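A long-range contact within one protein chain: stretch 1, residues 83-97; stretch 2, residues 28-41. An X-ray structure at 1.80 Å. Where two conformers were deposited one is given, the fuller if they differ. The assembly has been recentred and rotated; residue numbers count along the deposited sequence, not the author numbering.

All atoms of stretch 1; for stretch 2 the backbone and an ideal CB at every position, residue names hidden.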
# COMPACT_ATOMS: atom_id res chain seq x y z
N THR A 83 -4.46 -12.23 0.71
CA THR A 83 -4.20 -11.03 1.51
C THR A 83 -5.36 -10.05 1.38
O THR A 83 -5.94 -9.85 0.30
CB THR A 83 -2.80 -10.40 1.23
OG1 THR A 83 -2.68 -9.17 1.93
CG2 THR A 83 -2.58 -10.15 -0.23
N GLU A 84 -5.71 -9.45 2.49
CA GLU A 84 -6.77 -8.45 2.57
C GLU A 84 -6.37 -7.50 3.69
O GLU A 84 -6.14 -7.89 4.82
CB GLU A 84 -8.19 -8.99 2.74
CG GLU A 84 -9.20 -7.87 3.08
CD GLU A 84 -10.60 -8.39 3.42
OE1 GLU A 84 -10.67 -9.57 3.83
OE2 GLU A 84 -11.59 -7.64 3.30
N GLY A 85 -6.30 -6.21 3.34
CA GLY A 85 -5.82 -5.23 4.35
C GLY A 85 -5.89 -3.82 3.80
O GLY A 85 -6.45 -3.56 2.70
N GLY A 86 -5.18 -2.92 4.51
CA GLY A 86 -5.13 -1.52 4.13
C GLY A 86 -4.16 -0.73 5.00
O GLY A 86 -3.56 -1.23 5.98
N PHE A 87 -4.03 0.57 4.65
CA PHE A 87 -3.21 1.51 5.40
C PHE A 87 -3.58 2.90 4.93
O PHE A 87 -4.19 3.07 3.88
CB PHE A 87 -1.68 1.30 5.22
CG PHE A 87 -1.18 1.50 3.82
CD1 PHE A 87 -1.27 0.44 2.89
CD2 PHE A 87 -0.68 2.78 3.38
CE1 PHE A 87 -0.85 0.63 1.61
CE2 PHE A 87 -0.24 2.94 2.04
CZ PHE A 87 -0.36 1.84 1.18
N SER A 88 -3.07 3.88 5.64
CA SER A 88 -3.36 5.30 5.44
C SER A 88 -2.07 6.09 5.40
O SER A 88 -1.05 5.68 5.91
CB SER A 88 -4.35 5.89 6.47
OG SER A 88 -5.62 5.17 6.53
N LEU A 89 -2.10 7.19 4.68
CA LEU A 89 -0.85 8.02 4.66
C LEU A 89 -1.25 9.39 5.08
O LEU A 89 -2.25 9.93 4.62
CB LEU A 89 -0.29 8.17 3.30
CG LEU A 89 1.08 8.81 3.15
CD1 LEU A 89 2.18 7.95 3.64
CD2 LEU A 89 1.32 9.18 1.72
N TYR A 90 -0.40 9.98 5.88
CA TYR A 90 -0.64 11.31 6.43
C TYR A 90 0.51 12.26 6.04
O TYR A 90 1.63 11.83 5.72
CB TYR A 90 -0.67 11.24 7.95
CG TYR A 90 -1.79 10.44 8.48
CD1 TYR A 90 -1.72 9.05 8.46
CD2 TYR A 90 -2.91 11.04 8.97
CE1 TYR A 90 -2.81 8.28 8.88
CE2 TYR A 90 -3.99 10.27 9.39
CZ TYR A 90 -3.90 8.88 9.35
OH TYR A 90 -5.01 8.17 9.85
N ASP A 91 0.23 13.55 6.09
CA ASP A 91 1.25 14.63 5.93
C ASP A 91 1.06 15.45 7.23
O ASP A 91 0.06 16.18 7.34
CB ASP A 91 0.96 15.50 4.72
CG ASP A 91 2.00 16.71 4.60
OD1 ASP A 91 3.00 16.62 5.26
OD2 ASP A 91 1.83 17.63 3.78
N GLY A 92 1.89 15.19 8.24
CA GLY A 92 1.64 15.76 9.56
C GLY A 92 0.36 15.17 10.14
O GLY A 92 0.16 13.93 10.16
N ASP A 93 -0.55 16.03 10.54
CA ASP A 93 -1.84 15.58 11.08
C ASP A 93 -2.96 15.51 9.99
O ASP A 93 -4.08 15.19 10.29
CB ASP A 93 -2.30 16.51 12.19
CG ASP A 93 -1.51 16.35 13.44
OD1 ASP A 93 -1.33 15.18 13.95
OD2 ASP A 93 -1.07 17.44 13.92
N LYS A 94 -2.60 15.66 8.73
CA LYS A 94 -3.54 15.73 7.63
C LYS A 94 -3.60 14.33 6.97
O LYS A 94 -2.58 13.78 6.54
CB LYS A 94 -3.13 16.74 6.59
CG LYS A 94 -2.94 18.16 7.12
CD LYS A 94 -3.98 19.09 6.51
CE LYS A 94 -3.51 19.71 5.19
NZ LYS A 94 -4.23 21.01 4.90
N LEU A 95 -4.79 13.75 6.90
CA LEU A 95 -4.95 12.46 6.18
C LEU A 95 -4.94 12.75 4.65
O LEU A 95 -5.79 13.50 4.17
CB LEU A 95 -6.27 11.83 6.60
CG LEU A 95 -6.59 10.47 5.91
CD1 LEU A 95 -5.57 9.42 6.16
CD2 LEU A 95 -7.96 10.04 6.43
N VAL A 96 -4.00 12.12 3.91
CA VAL A 96 -3.85 12.32 2.50
C VAL A 96 -4.64 11.25 1.71
O VAL A 96 -5.44 11.62 0.85
CB VAL A 96 -2.38 12.33 2.16
CG1 VAL A 96 -2.15 12.42 0.65
CG2 VAL A 96 -1.74 13.49 2.96
N PHE A 97 -4.45 9.98 2.04
CA PHE A 97 -5.24 8.84 1.39
C PHE A 97 -5.41 7.64 2.30
O PHE A 97 -4.75 7.48 3.30
CB PHE A 97 -4.73 8.38 0.03
CG PHE A 97 -3.41 7.60 0.02
CD1 PHE A 97 -3.32 6.29 0.40
CD2 PHE A 97 -2.23 8.19 -0.46
CE1 PHE A 97 -2.12 5.59 0.32
CE2 PHE A 97 -1.06 7.51 -0.53
CZ PHE A 97 -0.99 6.18 -0.12
N UNK A 28 7.73 16.72 -2.06
CA UNK A 28 7.45 18.04 -1.50
C UNK A 28 6.98 18.10 -0.05
O UNK A 28 6.47 19.15 0.42
CB UNK A 28 6.39 18.71 -2.37
N UNK A 29 7.14 16.98 0.68
CA UNK A 29 6.90 16.87 2.13
C UNK A 29 7.42 15.52 2.59
O UNK A 29 7.84 14.73 1.76
CB UNK A 29 5.42 17.03 2.47
N UNK A 30 7.46 15.29 3.89
CA UNK A 30 7.69 13.92 4.43
C UNK A 30 6.35 13.45 4.92
O UNK A 30 5.63 14.22 5.50
CB UNK A 30 8.73 13.89 5.55
N UNK A 31 6.02 12.17 4.62
CA UNK A 31 4.73 11.62 4.91
C UNK A 31 4.93 10.40 5.80
O UNK A 31 6.04 9.90 5.89
CB UNK A 31 3.98 11.27 3.63
N UNK A 32 3.83 10.00 6.46
CA UNK A 32 3.82 8.97 7.51
C UNK A 32 2.77 7.92 7.20
O UNK A 32 1.57 8.31 7.00
CB UNK A 32 3.56 9.59 8.88
N UNK A 33 3.19 6.64 7.24
CA UNK A 33 2.22 5.52 7.16
C UNK A 33 1.57 5.29 8.51
O UNK A 33 2.24 5.19 9.54
CB UNK A 33 2.90 4.23 6.69
N UNK A 34 0.23 5.16 8.57
CA UNK A 34 -0.41 4.78 9.82
C UNK A 34 -1.62 3.94 9.44
O UNK A 34 -2.05 3.87 8.28
CB UNK A 34 -0.80 6.00 10.66
N UNK A 35 -2.18 3.28 10.45
CA UNK A 35 -3.41 2.58 10.24
C UNK A 35 -3.28 1.23 9.49
O UNK A 35 -4.29 0.66 9.03
CB UNK A 35 -4.36 3.50 9.47
N UNK A 36 -2.05 0.72 9.31
CA UNK A 36 -1.92 -0.55 8.58
C UNK A 36 -2.58 -1.72 9.34
O UNK A 36 -2.40 -1.86 10.56
CB UNK A 36 -0.44 -0.86 8.33
N UNK A 37 -3.31 -2.57 8.59
CA UNK A 37 -3.90 -3.74 9.15
C UNK A 37 -4.03 -4.81 8.12
O UNK A 37 -3.95 -4.57 6.92
CB UNK A 37 -5.26 -3.42 9.77
N UNK A 38 -4.28 -6.03 8.60
CA UNK A 38 -4.61 -7.11 7.72
C UNK A 38 -5.72 -7.85 8.39
O UNK A 38 -5.71 -8.09 9.59
CB UNK A 38 -3.41 -8.01 7.42
N UNK A 39 -6.60 -8.33 7.53
CA UNK A 39 -7.62 -9.33 7.89
C UNK A 39 -7.22 -10.73 7.43
O UNK A 39 -7.56 -11.70 8.10
CB UNK A 39 -8.97 -8.95 7.28
N UNK A 40 -6.51 -10.83 6.34
CA UNK A 40 -5.96 -12.11 5.86
C UNK A 40 -4.55 -11.90 5.36
O UNK A 40 -4.25 -10.82 4.78
CB UNK A 40 -6.83 -12.71 4.75
N UNK A 41 -3.74 -12.93 5.52
CA UNK A 41 -2.38 -12.98 5.10
C UNK A 41 -1.39 -12.38 6.05
O UNK A 41 -1.68 -12.16 7.25
CB UNK A 41 -2.25 -12.29 3.74

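Stretch 2 runs antiparallel to strand 83-91.

Position 28 is out of reach of stretch 1, and its positive phi (78°) favours Gly, Asn or Asp; it is Asn28.

At position 29 the ideal CB points toward stretch 1, 3.7 Å from Asp91 OD1. A short donor such as Ser or Thr would suit. It is Ser29, whose OG donates to Asp91 OD1 at 2.8 Å.

Position 30 points away into open space, where many polar residues fit; it is Asn30, whose backbone O reaches Gly92 N through a water.

Position 31 points sideways. Its ideal CB is 3.8 Å from Leu89 CD1, and Val96 also offers apolar surface. A large apolar residue would suit. It is Phe31: CB meets Leu89 CD1 at 3.7 Å, and the ring edge meets Val96 CG2.

Position 32 pairs with Tyr90; its N donates to Tyr90 O at 3.0 Å. Its CB shares a face with the Tyr90 side chain; Gly92 O lies farther out, within reach of a long chain only through its end. A long polar or basic chain would suit. It is Lys32, and a water links NZ to Gly92 O.

Position 33 lies on the face of Leu89, with Phe87 close by. Val, Ile or Leu would suit. It is Val33: CG1 is 4.0 Å from Phe87 CD2, and CG2 is 4.1 Å from Leu89 CD1.

Position 34 pairs with Ser88. Its ideal CB is 3.5 Å from Tyr90 CE1. Many residues with a CH2 there could pack on Tyr90. It is Glu34; its carboxylate leads away and forms a long salt bridge with Lys32.

Position 35 lies in a bulge. Its positive phi (77°) favours glycine, though Asn is possible. It is Gly35.

Position 36 points sideways, near Phe87 CB. Small apolar residues are plausible. It is Ala36.

Position 37 pairs with Gly86, and two glycines leave bare backbone beside it. An aromatic ring could cover them. It is Tyr37. One ring face lies over Gly85 C and Gly86 N.

Position 38 is opposite Gly85, which has no side chain. A branched apolar residue would suit. It is Leu38, with CD2 3.7 Å from Thr83 OG1.

Position 39 points toward Glu84. Arg or Lys would answer the charge. It is Arg39, with a salt bridge from NH1 to Glu84 OE2 at 3.1 Å.

Position 40 shares a face with Glu84. A donor-bearing side chain would suit. It is Trp40; a water joins NE1 to Glu84 OE1.

Position 41 has phi 84°, and its ideal CB would sit a tight 3.2 Å from Thr83 CB. Glycine suits best. It is Gly41.

Stretch 2, residues 28-41: NSNFKVEGAYLRWG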
# COMPACT_ATOMS: atom_id res chain seq x y z
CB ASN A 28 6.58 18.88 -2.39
CG ASN A 28 6.74 20.37 -2.09
OD1 ASN A 28 7.84 20.78 -1.74
ND2 ASN A 28 5.64 21.17 -2.19
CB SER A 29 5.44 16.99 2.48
OG SER A 29 5.29 17.42 3.82
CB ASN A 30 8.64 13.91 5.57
CG ASN A 30 9.88 14.72 5.25
OD1 ASN A 30 10.46 14.57 4.16
ND2 ASN A 30 10.28 15.56 6.18
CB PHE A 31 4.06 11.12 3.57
CG PHE A 31 3.74 12.23 2.60
CD1 PHE A 31 4.73 12.82 1.83
CD2 PHE A 31 2.45 12.65 2.41
CE1 PHE A 31 4.38 13.79 0.85
CE2 PHE A 31 2.10 13.64 1.51
CZ PHE A 31 3.10 14.22 0.72
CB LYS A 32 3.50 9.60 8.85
CG LYS A 32 3.55 8.66 10.05
CD LYS A 32 3.17 9.42 11.33
CE LYS A 32 1.75 10.03 11.31
NZ LYS A 32 1.24 10.52 12.66
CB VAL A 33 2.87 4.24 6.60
CG1 VAL A 33 1.81 3.19 6.48
CG2 VAL A 33 3.64 4.48 5.27
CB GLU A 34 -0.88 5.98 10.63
CG GLU A 34 0.14 6.87 11.19
CD GLU A 34 0.96 6.29 12.31
OE1 GLU A 34 0.62 5.31 13.01
OE2 GLU A 34 2.07 6.87 12.46
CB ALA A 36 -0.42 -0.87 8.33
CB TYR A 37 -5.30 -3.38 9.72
CG TYR A 37 -6.30 -3.15 8.65
CD1 TYR A 37 -6.41 -1.95 8.00
CD2 TYR A 37 -7.18 -4.19 8.23
CE1 TYR A 37 -7.29 -1.73 6.98
CE2 TYR A 37 -8.09 -3.96 7.22
CZ TYR A 37 -8.09 -2.73 6.57
OH TYR A 37 -8.92 -2.50 5.53
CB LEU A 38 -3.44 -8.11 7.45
CG LEU A 38 -2.19 -7.72 6.65
CD1 LEU A 38 -1.05 -8.67 6.85
CD2 LEU A 38 -2.45 -7.54 5.19
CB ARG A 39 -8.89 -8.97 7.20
CG ARG A 39 -9.65 -7.85 7.83
CD ARG A 39 -10.80 -7.46 6.88
NE ARG A 39 -11.68 -6.47 7.51
CZ ARG A 39 -12.73 -5.88 6.93
NH1 ARG A 39 -13.08 -6.16 5.64
NH2 ARG A 39 -13.44 -5.06 7.67
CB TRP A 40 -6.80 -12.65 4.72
CG TRP A 40 -8.16 -12.99 5.13
CD1 TRP A 40 -9.26 -12.22 5.02
CD2 TRP A 40 -8.61 -14.25 5.71
NE1 TRP A 40 -10.36 -12.88 5.50
CE2 TRP A 40 -10.00 -14.13 5.94
CE3 TRP A 40 -7.96 -15.43 6.07
CZ2 TRP A 40 -10.77 -15.14 6.52
CZ3 TRP A 40 -8.75 -16.50 6.64
CH2 TRP A 40 -10.14 -16.32 6.85
O HOH W 1 4.27 13.50 7.92
O HOH W 2 -0.88 12.13 12.63
O HOH W 3 -12.40 -10.54 5.58
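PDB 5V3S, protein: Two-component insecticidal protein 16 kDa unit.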